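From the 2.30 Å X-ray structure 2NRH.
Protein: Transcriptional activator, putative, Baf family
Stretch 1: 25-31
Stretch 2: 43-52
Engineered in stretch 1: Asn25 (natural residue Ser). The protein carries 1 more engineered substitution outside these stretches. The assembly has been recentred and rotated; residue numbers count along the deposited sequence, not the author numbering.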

ATOM      1  N   ASN B  25     -20.368 -11.345  11.742  1.00 53.14           N
ATOM      2  CA  ASN B  25     -19.951  -9.961  11.869  1.00 53.51           C
ATOM      3  C   ASN B  25     -20.122  -9.565  13.318  1.00 53.68           C
ATOM      4  O   ASN B  25     -20.490 -10.401  14.117  1.00 53.44           O
ATOM      5  CB  ASN B  25     -20.680  -9.029  10.900  1.00 52.97           C
ATOM      6  CG  ASN B  25     -22.157  -8.904  11.184  1.00 54.38           C
ATOM      7  OD1 ASN B  25     -22.618  -8.971  12.338  1.00 55.24           O
ATOM      8  ND2 ASN B  25     -22.921  -8.713  10.123  1.00 50.86           N
ATOM      9  N   ILE B  26     -19.862  -8.310  13.655  1.00 54.30           N
ATOM     10  CA  ILE B  26     -19.799  -7.928  15.061  1.00 55.29           C
ATOM     11  C   ILE B  26     -21.175  -7.815  15.739  1.00 54.96           C
ATOM     12  O   ILE B  26     -21.311  -8.263  16.862  1.00 54.51           O
ATOM     13  CB  ILE B  26     -18.848  -6.676  15.366  1.00 56.28           C
ATOM     14  CG1 ILE B  26     -17.363  -6.949  14.952  1.00 56.19           C
ATOM     15  CG2 ILE B  26     -18.872  -6.304  16.871  1.00 55.21           C
ATOM     16  CD1 ILE B  26     -16.887  -8.365  15.256  1.00 54.52           C
ATOM     17  N   ASP B  27     -22.161  -7.238  15.046  1.00 54.86           N
ATOM     18  CA  ASP B  27     -23.565  -7.291  15.436  1.00 54.26           C
ATOM     19  C   ASP B  27     -24.033  -8.727  15.691  1.00 53.51           C
ATOM     20  O   ASP B  27     -24.580  -9.042  16.765  1.00 53.77           O
ATOM     21  CB  ASP B  27     -24.436  -6.651  14.351  1.00 55.12           C
ATOM     22  CG  ASP B  27     -24.229  -5.119  14.232  1.00 59.34           C
ATOM     23  OD1 ASP B  27     -23.686  -4.510  15.195  1.00 58.27           O
ATOM     24  OD2 ASP B  27     -24.614  -4.522  13.168  1.00 62.83           O
ATOM     25  N   GLN B  28     -23.785  -9.617  14.732  1.00 53.19           N
ATOM     26  CA  GLN B  28     -24.087 -11.044  14.907  1.00 52.26           C
ATOM     27  C   GLN B  28     -23.373 -11.605  16.133  1.00 53.93           C
ATOM     28  O   GLN B  28     -23.945 -12.414  16.909  1.00 53.87           O
ATOM     29  CB  GLN B  28     -23.777 -11.856  13.635  1.00 51.58           C
ATOM     30  CG  GLN B  28     -24.801 -11.562  12.458  1.00 50.63           C
ATOM     31  CD  GLN B  28     -24.256 -11.829  11.082  1.00 52.12           C
ATOM     32  OE1 GLN B  28     -23.091 -12.224  10.906  1.00 54.64           O
ATOM     33  NE2 GLN B  28     -25.088 -11.601  10.070  1.00 49.21           N
ATOM     34  N   PHE B  29     -22.120 -11.175  16.333  1.00 53.89           N
ATOM     35  CA  PHE B  29     -21.341 -11.756  17.383  1.00 53.75           C
ATOM     36  C   PHE B  29     -21.952 -11.343  18.759  1.00 54.24           C
ATOM     37  O   PHE B  29     -22.019 -12.129  19.728  1.00 52.80           O
ATOM     38  CB  PHE B  29     -19.867 -11.306  17.290  1.00 52.78           C
ATOM     39  CG  PHE B  29     -19.060 -11.650  18.544  1.00 49.95           C
ATOM     40  CD1 PHE B  29     -18.609 -12.939  18.751  1.00 46.21           C
ATOM     41  CD2 PHE B  29     -18.815 -10.695  19.504  1.00 46.93           C
ATOM     42  CE1 PHE B  29     -17.897 -13.271  19.865  1.00 47.20           C
ATOM     43  CE2 PHE B  29     -18.082 -11.022  20.676  1.00 51.23           C
ATOM     44  CZ  PHE B  29     -17.640 -12.293  20.857  1.00 49.76           C
ATOM     45  N   LEU B  30     -22.386 -10.105  18.826  1.00 54.73           N
ATOM     46  CA  LEU B  30     -22.891  -9.597  20.080  1.00 58.12           C
ATOM     47  C   LEU B  30     -24.200 -10.311  20.544  1.00 59.69           C
ATOM     48  O   LEU B  30     -24.508 -10.326  21.740  1.00 60.41           O
ATOM     49  CB  LEU B  30     -23.042  -8.065  19.988  1.00 57.41           C
ATOM     50  CG  LEU B  30     -21.708  -7.307  19.853  1.00 57.20           C
ATOM     51  CD1 LEU B  30     -21.898  -5.857  19.413  1.00 58.26           C
ATOM     52  CD2 LEU B  30     -20.924  -7.361  21.146  1.00 60.31           C
ATOM     53  N   GLU B  31     -24.919 -10.931  19.603  1.00 61.54           N
ATOM     54  CA  GLU B  31     -26.212 -11.597  19.862  1.00 64.31           C
ATOM     55  C   GLU B  31     -26.088 -13.097  20.005  1.00 65.50           C
ATOM     56  O   GLU B  31     -27.098 -13.765  20.207  1.00 67.06           O
ATOM     57  CB  GLU B  31     -27.187 -11.409  18.690  1.00 64.27           C
ATOM     58  CG  GLU B  31     -27.633  -9.989  18.397  1.00 67.38           C
ATOM     59  CD  GLU B  31     -28.303  -9.332  19.586  1.00 72.62           C
ATOM     60  OE1 GLU B  31     -29.198  -9.967  20.216  1.00 75.48           O
ATOM     61  OE2 GLU B  31     -27.927  -8.177  19.879  1.00 73.81           O
ATOM     62  N   VAL B  43      -8.716  -8.925  19.401  1.00 44.77           N
ATOM     63  CA  VAL B  43      -7.980  -7.670  19.165  1.00 44.94           C
ATOM     64  C   VAL B  43      -8.936  -6.483  19.188  1.00 45.58           C
ATOM     65  O   VAL B  43      -8.541  -5.361  19.090  1.00 46.16           O
ATOM     66  CB  VAL B  43      -7.154  -7.649  17.796  1.00 45.41           C
ATOM     67  CG1 VAL B  43      -6.098  -8.732  17.791  1.00 41.90           C
ATOM     68  CG2 VAL B  43      -8.081  -7.705  16.555  1.00 44.30           C
ATOM     69  N   ASN B  44     -10.210  -6.749  19.320  1.00 46.54           N
ATOM     70  CA  ASN B  44     -11.168  -5.691  19.340  1.00 48.54           C
ATOM     71  C   ASN B  44     -11.247  -5.009  20.748  1.00 49.73           C
ATOM     72  O   ASN B  44     -11.744  -5.581  21.734  1.00 48.64           O
ATOM     73  CB  ASN B  44     -12.525  -6.253  18.889  1.00 47.30           C
ATOM     74  CG  ASN B  44     -13.529  -5.183  18.619  1.00 47.11           C
ATOM     75  OD1 ASN B  44     -13.577  -4.160  19.324  1.00 48.36           O
ATOM     76  ND2 ASN B  44     -14.365  -5.397  17.596  1.00 43.91           N
ATOM     77  N   GLU B  45     -10.788  -3.781  20.825  1.00 51.08           N
ATOM     78  CA  GLU B  45     -10.706  -3.131  22.125  1.00 53.70           C
ATOM     79  C   GLU B  45     -12.106  -2.829  22.647  1.00 53.62           C
ATOM     80  O   GLU B  45     -12.327  -2.637  23.867  1.00 53.74           O
ATOM     81  CB  GLU B  45      -9.982  -1.826  21.938  1.00 55.57           C
ATOM     82  CG  GLU B  45      -8.558  -1.996  21.379  1.00 63.52           C
ATOM     83  CD  GLU B  45      -7.608  -2.403  22.462  1.00 72.12           C
ATOM     84  OE1 GLU B  45      -7.652  -1.756  23.545  1.00 76.18           O
ATOM     85  OE2 GLU B  45      -6.849  -3.377  22.243  1.00 77.50           O
ATOM     86  N   HIS B  46     -13.032  -2.759  21.699  1.00 52.06           N
ATOM     87  CA  HIS B  46     -14.369  -2.375  21.974  1.00 51.77           C
ATOM     88  C   HIS B  46     -15.147  -3.509  22.632  1.00 52.19           C
ATOM     89  O   HIS B  46     -16.201  -3.261  23.210  1.00 52.42           O
ATOM     90  CB  HIS B  46     -15.033  -1.871  20.682  1.00 50.55           C
ATOM     91  CG  HIS B  46     -14.402  -0.626  20.150  1.00 49.63           C
ATOM     92  ND1 HIS B  46     -14.523   0.597  20.771  1.00 51.69           N
ATOM     93  CD2 HIS B  46     -13.589  -0.426  19.091  1.00 51.57           C
ATOM     94  CE1 HIS B  46     -13.842   1.504  20.096  1.00 54.73           C
ATOM     95  NE2 HIS B  46     -13.240   0.904  19.084  1.00 50.83           N
ATOM     96  N   LEU B  47     -14.645  -4.742  22.558  1.00 52.44           N
ATOM     97  CA  LEU B  47     -15.442  -5.881  22.974  1.00 54.04           C
ATOM     98  C   LEU B  47     -14.954  -6.474  24.255  1.00 55.04           C
ATOM     99  O   LEU B  47     -15.483  -7.500  24.705  1.00 54.76           O
ATOM    100  CB  LEU B  47     -15.546  -6.992  21.893  1.00 53.79           C
ATOM    101  CG  LEU B  47     -16.129  -6.770  20.478  1.00 55.33           C
ATOM    102  CD1 LEU B  47     -16.069  -8.040  19.689  1.00 51.54           C
ATOM    103  CD2 LEU B  47     -17.545  -6.194  20.448  1.00 57.43           C
ATOM    104  N   LYS B  48     -13.928  -5.859  24.828  1.00 57.14           N
ATOM    105  CA  LYS B  48     -13.357  -6.338  26.082  1.00 59.72           C
ATOM    106  C   LYS B  48     -14.323  -6.453  27.309  1.00 61.03           C
ATOM    107  O   LYS B  48     -14.315  -7.464  27.997  1.00 62.01           O
ATOM    108  CB  LYS B  48     -12.089  -5.570  26.405  1.00 60.50           C
ATOM    109  CG  LYS B  48     -10.931  -5.928  25.467  1.00 60.30           C
ATOM    110  CD  LYS B  48      -9.642  -5.309  25.987  1.00 66.70           C
ATOM    111  CE  LYS B  48      -8.488  -5.191  24.924  1.00 67.79           C
ATOM    112  NZ  LYS B  48      -8.316  -6.295  23.917  1.00 70.12           N
ATOM    113  N   GLU B  49     -15.168  -5.446  27.545  1.00 61.64           N
ATOM    114  CA  GLU B  49     -16.187  -5.478  28.597  1.00 62.18           C
ATOM    115  C   GLU B  49     -17.224  -6.586  28.341  1.00 61.32           C
ATOM    116  O   GLU B  49     -17.605  -7.370  29.223  1.00 59.09           O
ATOM    117  CB  GLU B  49     -16.908  -4.132  28.600  1.00 63.41           C
ATOM    118  CG  GLU B  49     -16.705  -3.262  29.843  1.00 70.01           C
ATOM    119  CD  GLU B  49     -17.942  -3.247  30.766  1.00 77.67           C
ATOM    120  OE1 GLU B  49     -18.336  -4.334  31.264  1.00 80.03           O
ATOM    121  OE2 GLU B  49     -18.501  -2.141  31.010  1.00 81.21           O
ATOM    122  N   HIS B  50     -17.709  -6.610  27.110  1.00 60.25           N
ATOM    123  CA  HIS B  50     -18.648  -7.616  26.720  1.00 59.96           C
ATOM    124  C   HIS B  50     -18.137  -9.010  26.981  1.00 59.32           C
ATOM    125  O   HIS B  50     -18.866  -9.840  27.471  1.00 59.74           O
ATOM    126  CB  HIS B  50     -19.038  -7.485  25.257  1.00 59.12           C
ATOM    127  CG  HIS B  50     -19.964  -8.573  24.806  1.00 60.57           C
ATOM    128  ND1 HIS B  50     -21.324  -8.522  25.020  1.00 59.49           N
ATOM    129  CD2 HIS B  50     -19.717  -9.763  24.198  1.00 60.67           C
ATOM    130  CE1 HIS B  50     -21.881  -9.616  24.520  1.00 63.10           C
ATOM    131  NE2 HIS B  50     -20.928 -10.382  24.010  1.00 60.99           N
ATOM    132  N   LEU B  51     -16.889  -9.269  26.638  1.00 60.39           N
ATOM    133  CA  LEU B  51     -16.343 -10.624  26.742  1.00 61.74           C
ATOM    134  C   LEU B  51     -16.245 -11.040  28.185  1.00 63.04           C
ATOM    135  O   LEU B  51     -16.536 -12.194  28.496  1.00 63.41           O
ATOM    136  CB  LEU B  51     -14.992 -10.745  26.052  1.00 61.32           C
ATOM    137  CG  LEU B  51     -15.070 -10.669  24.513  1.00 61.90           C
ATOM    138  CD1 LEU B  51     -13.743 -10.225  23.976  1.00 59.37           C
ATOM    139  CD2 LEU B  51     -15.477 -11.986  23.925  1.00 61.41           C
ATOM    140  N   LYS B  52     -15.861 -10.081  29.046  1.00 64.07           N
ATOM    141  CA  LYS B  52     -15.753 -10.274  30.497  1.00 65.18           C
ATOM    142  C   LYS B  52     -17.072 -10.619  31.159  1.00 64.95           C
ATOM    143  O   LYS B  52     -17.091 -11.296  32.158  1.00 64.77           O
ATOM    144  CB  LYS B  52     -15.188  -9.033  31.157  1.00 65.93           C
ATOM    145  CG  LYS B  52     -14.249  -9.370  32.296  1.00 70.85           C
ATOM    146  CD  LYS B  52     -14.379  -8.444  33.550  1.00 75.76           C
ATOM    147  CE  LYS B  52     -13.591  -9.031  34.758  1.00 75.23           C
ATOM    148  NZ  LYS B  52     -14.374 -10.104  35.529  1.00 77.53           N
TER
HETATM  149  O   HOH W   1     -21.197 -12.859  22.348  1.00 64.58           O

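No direct hydrogen bond joins the two stretches; the one polar link between them is a single water, which donates to Phe29 O (2.8 Å from the water O) and also hydrogen-bonds to His50 NE2 (3.0 Å from the same O). The water thus gives a helix carbonyl and an imidazole nitrogen a shared polar partner beside an otherwise apolar contact.

The helices 26-30 and 48-52 run in nearly the same direction, at 26° to each other, but their axes come no closer than 12.5 Å. Side chains therefore bridge the gap. Leu47 points toward stretch 1 and meets three residues there. Leu47 CD2 lies 3.6 Å from Leu30 CD2 and 3.8 Å from Ile26 CG2, while Leu47 CD1 packs 3.7 Å from Phe29 CE2. These contacts are van der Waals in nature and favoured by exclusion of solvent. Phe29, buried and with chi1 in t, also receives Leu51 CD2 at the edge of its ring, 3.8 Å from Phe29 CZ.

His50 adds an aromatic surface. Leu30 CD2 sits 3.9 Å from the centroid of the His50 ring and only 5° off its normal, a CH-pi contact in which a methyl rests squarely over the face. Although the CA-to-CB bond of Leu30 points sideways, the end of its side chain comes nearer and makes this possible. The Phe29 and His50 rings meet obliquely, with planes at 65° and centroids 6.0 Å apart.

Within the stretches, the engineered Asn25 caps the first helix: Gln28 N donates to Asn25 OD1 (2.7 Å), and Asn25 N donates to Gln28 OE1 (3.0 Å). In stretch 2, Asn44 OD1 accepts from His46 N (2.8 Å), bracing the turn before Leu47.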